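Local coordinates for protein NADH dehydrogenase, putative (Plasmodium falciparum, PDB 5JWC) that probably catalyses the transfer of electrons from NADH to ubiquinone through bound FAD, as a type II NADH dehydrogenase of the malaria parasite, at residues A138-F143 and A152-D157; R60-F65 and K156-A161. All blocks are in the same frame, centred on the assembly; numbering follows the deposited sequence.

Contact 1 (A138-F143 and A152-D157); sequences AKTNTF and AYFVKD
Ala138 meets Lys156 through its carbonyl oxygen. Ala138 O accepts a hydrogen bond from Lys156 NZ at 2.5 Å. That length is very short, so the exact position of the ammonium is doubtful. The lysine chain bends at its third and fourth torsions to bring NZ to this oxygen. A bound magnesium ion has Ala138 and Lys156 as its protein neighbours. Lys139 follows, and its side chain leads away from the other segment. Its backbone pairs with Ala300 of the antiparallel strand 299-301.

Thr140 carries most of the apolar contact. Its methyl CG2 sits over the centre of one face of the Phe154 ring, 3.3 Å from the centroid and 9° off the ring normal. This is a close CH-pi contact. CG2 is placed there by a first torsion that sets it opposite the backbone N, with OG1 beside that N (chi1 -46°). Thr140 OG1 then lies between the two main partners, 3.5 Å from Phe154 CD2 and 3.8 Å from Lys156 CD. Asn141 turns away and closes an Asx turn, with its OD1 accepting from the backbone N of Phe143. Thr142 ends the contact. Thr142 CG2 approaches Phe154 CZ obliquely at 3.7 Å, and Val148 and Asp149 of helix 148-151 touch both of these residues.

The nearest CA atoms, of Thr140 and Lys156, are 7.3 Å apart. Side chains of 152-157 make the bridge, one of them to a backbone carbonyl; no backbone-to-backbone hydrogen bond is formed. Strand 153-154 edges the parallel sheet of this oxidoreductase fold, and Val155 just after it touches FAD. The apolar part is the better founded: Thr140 CG2 covers one ring face, and Thr142 CG2 adds a lesser oblique contact. The lysine adds a polar tie of uncertain length.

Contact 2 (R60-F65 and K156-A161); sequences RNYFTF and KDIDDA. With 4W0 (5-fluoro-3-methyl-2-{4-[4-(trifluoromethoxy)benzyl]phenyl}quinolin-4(1H)-one), chain K.
Asp157 and Arg60 approach head-on from the two segments and form a salt bridge. Arg60 NH1 donates to Asp157 OD2 at 2.8 Å. The acceptor lies in the plane of the guanidinium, at its rim, but the carboxylate is turned almost perpendicular, with the two planes 85° apart. OD2 is met on its syn side, with NH1 32° out of the carboxylate plane. The Arg60 chain bends at its third torsion (chi3 70°), and its NE donates to Tyr62 O. Thr64 OG1 lies over one face of the guanidinium.

The same hydroxyl donates to Asp157 OD1 at 2.8 Å, also on the syn side. OD1 accepts from Ile158 N too, through its anti lone pair.

Ile158 packs beside these polar groups. Its side chain runs antiparallel alongside that of Thr64, with Ile158 CD1 3.8 Å from Thr64 CG2. Ile158 CG1 meets Tyr62 CE1 obliquely at 4.0 Å. A water joins Tyr62 OH to Asp159 N. One of the bound inhibitor molecules brings its trifluoromethoxy end here, 4W0 F4 lying 3.1 Å from Tyr62 OH. On its phenyl ring, 4W0 C18 lies 3.8 Å from Ile158 CG2, and 4W0 C21 lies 3.5 Å from Asp159 OD2.

Three donors thus grip one carboxylate and fix its rotation. They would probably stabilise its negative charge. Arg60 itself contacts FAD, which makes Asp157 a second-shell residue there.

Contacts 1 and 2 share Lys156 and Asp157, and their centres lie about 13 Å apart. The turn from strand 153-154 into helix 158-174 serves both: Lys156 faces segment 138-143, while Asp157 faces segment 60-65. Asp160 binds this turn back, Asp160 OD2 accepting from Lys156 N at 2.8 Å, and Asp160 CB lies 3.1 Å from Phe154 O. The charged ends of Arg60 and Lys156 are 6.8 Å apart, Arg60 NH1 to Lys156 NZ. Both side chains lie close to bound FAD, about 3 Å and 4 Å away at their nearest atoms. Contact 2 spans both ligands, touching FAD through Arg60 and the inhibitor through Tyr62, Ile158 and Asp159; contact 1 touches FAD through Val155.

Contact 1 (A138-F143 and A152-D157)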
# COMPACT_ATOMS: atom_id res chain seq x y z
N ALA A 138 -11.66 -9.78 -19.26
CA ALA A 138 -10.76 -9.68 -20.39
C ALA A 138 -9.37 -9.23 -19.92
O ALA A 138 -9.17 -8.98 -18.72
CB ALA A 138 -11.34 -8.72 -21.42
N LYS A 139 -8.41 -9.15 -20.83
CA LYS A 139 -7.08 -8.68 -20.47
C LYS A 139 -6.64 -7.53 -21.36
O LYS A 139 -7.36 -7.14 -22.30
CB LYS A 139 -6.06 -9.82 -20.47
CG LYS A 139 -5.73 -10.49 -21.81
CD LYS A 139 -4.77 -11.67 -21.53
CE LYS A 139 -4.40 -12.46 -22.78
NZ LYS A 139 -3.99 -11.53 -23.87
N THR A 140 -5.49 -6.95 -21.04
CA THR A 140 -5.03 -5.78 -21.78
C THR A 140 -4.62 -6.20 -23.20
O THR A 140 -4.14 -7.30 -23.41
CB THR A 140 -3.84 -5.08 -21.07
OG1 THR A 140 -4.12 -4.93 -19.66
CG2 THR A 140 -3.59 -3.70 -21.68
N ASN A 141 -4.86 -5.31 -24.15
CA ASN A 141 -4.50 -5.55 -25.54
C ASN A 141 -3.53 -4.50 -26.06
O ASN A 141 -3.84 -3.31 -26.07
CB ASN A 141 -5.74 -5.58 -26.43
CG ASN A 141 -5.43 -5.99 -27.87
OD1 ASN A 141 -4.31 -6.40 -28.19
ND2 ASN A 141 -6.44 -5.89 -28.73
N THR A 142 -2.36 -4.94 -26.50
CA THR A 142 -1.32 -4.04 -27.01
C THR A 142 -1.42 -3.80 -28.51
O THR A 142 -0.60 -3.05 -29.07
CB THR A 142 0.08 -4.60 -26.75
OG1 THR A 142 0.29 -5.76 -27.58
CG2 THR A 142 0.25 -4.97 -25.29
N PHE A 143 -2.38 -4.45 -29.17
CA PHE A 143 -2.51 -4.43 -30.62
C PHE A 143 -1.21 -4.88 -31.32
O PHE A 143 -0.95 -4.53 -32.46
CB PHE A 143 -2.91 -3.02 -31.10
CG PHE A 143 -4.15 -2.48 -30.43
CD1 PHE A 143 -5.25 -3.30 -30.20
CD2 PHE A 143 -4.20 -1.17 -29.99
CE1 PHE A 143 -6.39 -2.81 -29.58
CE2 PHE A 143 -5.34 -0.67 -29.36
CZ PHE A 143 -6.43 -1.49 -29.16
N ALA A 152 5.22 0.27 -21.69
CA ALA A 152 4.04 1.04 -21.26
C ALA A 152 3.45 0.50 -19.96
O ALA A 152 3.58 -0.69 -19.67
CB ALA A 152 2.99 1.02 -22.35
N TYR A 153 2.80 1.37 -19.20
CA TYR A 153 2.05 0.97 -18.01
C TYR A 153 0.56 0.83 -18.34
O TYR A 153 -0.05 1.78 -18.86
CB TYR A 153 2.23 2.00 -16.89
CG TYR A 153 3.62 2.00 -16.30
CD1 TYR A 153 3.87 1.44 -15.05
CD2 TYR A 153 4.69 2.54 -17.00
CE1 TYR A 153 5.13 1.42 -14.51
CE2 TYR A 153 5.96 2.53 -16.47
CZ TYR A 153 6.18 1.97 -15.22
OH TYR A 153 7.44 1.95 -14.70
N PHE A 154 -0.03 -0.32 -18.04
CA PHE A 154 -1.46 -0.52 -18.25
C PHE A 154 -2.25 0.03 -17.07
O PHE A 154 -1.67 0.33 -16.02
CB PHE A 154 -1.77 -2.01 -18.45
CG PHE A 154 -1.08 -2.62 -19.63
CD1 PHE A 154 -0.74 -1.85 -20.73
CD2 PHE A 154 -0.77 -3.97 -19.64
CE1 PHE A 154 -0.10 -2.41 -21.83
CE2 PHE A 154 -0.13 -4.54 -20.74
CZ PHE A 154 0.21 -3.76 -21.83
N VAL A 155 -3.57 0.16 -17.24
CA VAL A 155 -4.44 0.64 -16.18
C VAL A 155 -5.64 -0.27 -16.02
O VAL A 155 -6.76 0.14 -16.32
CB VAL A 155 -5.00 2.07 -16.45
CG1 VAL A 155 -5.45 2.72 -15.14
CG2 VAL A 155 -3.98 2.91 -17.11
N LYS A 156 -5.43 -1.49 -15.57
CA LYS A 156 -6.58 -2.39 -15.54
C LYS A 156 -6.94 -2.84 -14.13
O LYS A 156 -8.08 -3.23 -13.88
CB LYS A 156 -6.34 -3.60 -16.44
CG LYS A 156 -7.39 -3.70 -17.55
CD LYS A 156 -7.58 -5.13 -17.99
CE LYS A 156 -8.22 -5.90 -16.86
NZ LYS A 156 -9.14 -6.93 -17.30
N ASP A 157 -5.99 -2.78 -13.20
CA ASP A 157 -6.28 -3.27 -11.85
C ASP A 157 -5.53 -2.45 -10.79
O ASP A 157 -4.77 -1.54 -11.12
CB ASP A 157 -5.93 -4.77 -11.73
CG ASP A 157 -6.88 -5.54 -10.81
OD1 ASP A 157 -7.36 -4.98 -9.78
OD2 ASP A 157 -7.16 -6.72 -11.14

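Contact 2 (R60-F65 and K156-A161)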
# COMPACT_ATOMS: atom_id res chain seq x y z
N ARG A 60 -7.56 -13.67 -7.84
CA ARG A 60 -7.63 -12.40 -7.13
C ARG A 60 -8.62 -12.54 -5.98
O ARG A 60 -9.82 -12.77 -6.20
CB ARG A 60 -8.08 -11.28 -8.08
CG ARG A 60 -7.75 -9.86 -7.65
CD ARG A 60 -8.24 -8.85 -8.71
NE ARG A 60 -9.70 -8.78 -8.73
CZ ARG A 60 -10.40 -8.10 -9.63
NH1 ARG A 60 -9.78 -7.42 -10.58
NH2 ARG A 60 -11.72 -8.08 -9.56
N ASN A 61 -8.14 -12.41 -4.74
CA ASN A 61 -9.05 -12.67 -3.62
C ASN A 61 -9.76 -11.40 -3.14
O ASN A 61 -10.32 -11.35 -2.04
CB ASN A 61 -8.32 -13.38 -2.48
CG ASN A 61 -7.49 -12.45 -1.65
OD1 ASN A 61 -6.89 -11.51 -2.18
ND2 ASN A 61 -7.43 -12.70 -0.35
N TYR A 62 -9.78 -10.39 -4.00
CA TYR A 62 -10.57 -9.19 -3.73
C TYR A 62 -11.31 -8.78 -5.00
O TYR A 62 -10.90 -9.14 -6.09
CB TYR A 62 -9.66 -8.04 -3.23
CG TYR A 62 -8.49 -7.79 -4.15
CD1 TYR A 62 -8.57 -6.86 -5.18
CD2 TYR A 62 -7.31 -8.51 -4.00
CE1 TYR A 62 -7.52 -6.63 -6.02
CE2 TYR A 62 -6.22 -8.28 -4.86
CZ TYR A 62 -6.35 -7.34 -5.87
OH TYR A 62 -5.30 -7.11 -6.73
N PHE A 63 -12.39 -8.02 -4.84
CA PHE A 63 -13.10 -7.38 -5.94
C PHE A 63 -12.50 -5.99 -6.15
O PHE A 63 -12.18 -5.32 -5.17
CB PHE A 63 -14.60 -7.28 -5.62
CG PHE A 63 -15.34 -6.17 -6.36
CD1 PHE A 63 -15.78 -6.35 -7.68
CD2 PHE A 63 -15.63 -4.96 -5.72
CE1 PHE A 63 -16.48 -5.34 -8.35
CE2 PHE A 63 -16.32 -3.95 -6.39
CZ PHE A 63 -16.75 -4.14 -7.70
N THR A 64 -12.35 -5.57 -7.41
CA THR A 64 -11.82 -4.24 -7.71
C THR A 64 -12.90 -3.32 -8.24
O THR A 64 -13.51 -3.61 -9.28
CB THR A 64 -10.69 -4.31 -8.74
OG1 THR A 64 -9.63 -5.12 -8.22
CG2 THR A 64 -10.16 -2.88 -9.11
N PHE A 65 -13.13 -2.22 -7.54
CA PHE A 65 -14.08 -1.21 -7.99
C PHE A 65 -13.42 -0.37 -9.10
O PHE A 65 -12.96 0.75 -8.87
CB PHE A 65 -14.54 -0.33 -6.81
CG PHE A 65 -15.83 0.43 -7.07
CD1 PHE A 65 -17.07 -0.13 -6.79
CD2 PHE A 65 -15.78 1.72 -7.60
CE1 PHE A 65 -18.24 0.58 -7.05
CE2 PHE A 65 -16.95 2.43 -7.85
CZ PHE A 65 -18.19 1.85 -7.58
N LYS A 156 -5.43 -1.49 -15.57
CA LYS A 156 -6.58 -2.39 -15.54
C LYS A 156 -6.94 -2.84 -14.13
O LYS A 156 -8.08 -3.23 -13.88
CB LYS A 156 -6.34 -3.60 -16.44
CG LYS A 156 -7.39 -3.70 -17.55
CD LYS A 156 -7.58 -5.13 -17.99
CE LYS A 156 -8.22 -5.90 -16.86
NZ LYS A 156 -9.14 -6.93 -17.30
N ASP A 157 -5.99 -2.78 -13.20
CA ASP A 157 -6.28 -3.27 -11.85
C ASP A 157 -5.53 -2.45 -10.79
O ASP A 157 -4.77 -1.54 -11.12
CB ASP A 157 -5.93 -4.77 -11.73
CG ASP A 157 -6.88 -5.54 -10.81
OD1 ASP A 157 -7.36 -4.98 -9.78
OD2 ASP A 157 -7.16 -6.72 -11.14
N ILE A 158 -5.78 -2.77 -9.53
CA ILE A 158 -5.18 -2.03 -8.43
C ILE A 158 -3.66 -1.92 -8.59
O ILE A 158 -3.10 -0.82 -8.47
CB ILE A 158 -5.51 -2.71 -7.09
CG1 ILE A 158 -7.02 -2.76 -6.88
CG2 ILE A 158 -4.82 -1.97 -5.95
CD1 ILE A 158 -7.66 -1.41 -6.66
N ASP A 159 -2.99 -3.04 -8.86
CA ASP A 159 -1.53 -3.05 -8.95
C ASP A 159 -1.02 -2.13 -10.07
O ASP A 159 -0.03 -1.43 -9.89
CB ASP A 159 -1.01 -4.48 -9.18
CG ASP A 159 0.52 -4.55 -9.21
OD1 ASP A 159 1.08 -5.13 -10.17
OD2 ASP A 159 1.17 -4.05 -8.26
N ASP A 160 -1.72 -2.13 -11.21
CA ASP A 160 -1.37 -1.25 -12.33
C ASP A 160 -1.38 0.21 -11.90
O ASP A 160 -0.45 0.96 -12.19
CB ASP A 160 -2.36 -1.41 -13.49
CG ASP A 160 -2.36 -2.79 -14.11
OD1 ASP A 160 -1.39 -3.54 -13.92
OD2 ASP A 160 -3.34 -3.11 -14.81
N ALA A 161 -2.44 0.63 -11.23
CA ALA A 161 -2.59 2.04 -10.86
C ALA A 161 -1.49 2.46 -9.88
O ALA A 161 -0.96 3.57 -9.97
CB ALA A 161 -3.95 2.29 -10.26
C1 4W0 K . -1.25 -2.50 6.94
C2 4W0 K . -1.15 -2.73 5.56
C3 4W0 K . -2.20 -2.33 4.72
C4 4W0 K . -3.37 -1.70 5.22
C5 4W0 K . -3.46 -1.48 6.59
C6 4W0 K . -2.42 -1.87 7.45
O1 4W0 K . -1.41 -7.22 -6.46
C7 4W0 K . -4.49 -1.28 4.30
C8 4W0 K . -4.35 -1.52 2.87
C9 4W0 K . -3.12 -2.20 2.39
C10 4W0 K . -2.78 -2.45 0.97
C11 4W0 K . -2.70 -1.30 0.19
C12 4W0 K . -2.37 -1.40 -1.14
C13 4W0 K . -2.08 -2.65 -1.64
C14 4W0 K . -2.11 -3.80 -0.86
C15 4W0 K . -2.46 -3.70 0.47
O2 4W0 K . -5.51 -0.75 4.71
N 4W0 K . -2.07 -2.57 3.28
C16 4W0 K . -1.69 -2.64 -3.08
C17 4W0 K . -1.65 -3.88 -3.92
C18 4W0 K . -2.78 -4.64 -4.15
C19 4W0 K . -2.70 -5.74 -4.99
C20 4W0 K . -1.50 -6.08 -5.60
C21 4W0 K . -0.38 -5.29 -5.38
C22 4W0 K . -0.45 -4.19 -4.55
C23 4W0 K . -5.47 -1.09 1.94
F1 4W0 K . -4.54 -0.90 7.08
C24 4W0 K . -1.62 -8.56 -5.99
F2 4W0 K . -1.42 -8.55 -4.66
F3 4W0 K . -0.75 -9.42 -6.56
F4 4W0 K . -2.85 -9.02 -6.35
O HOH W 1 -4.16 -5.58 -8.82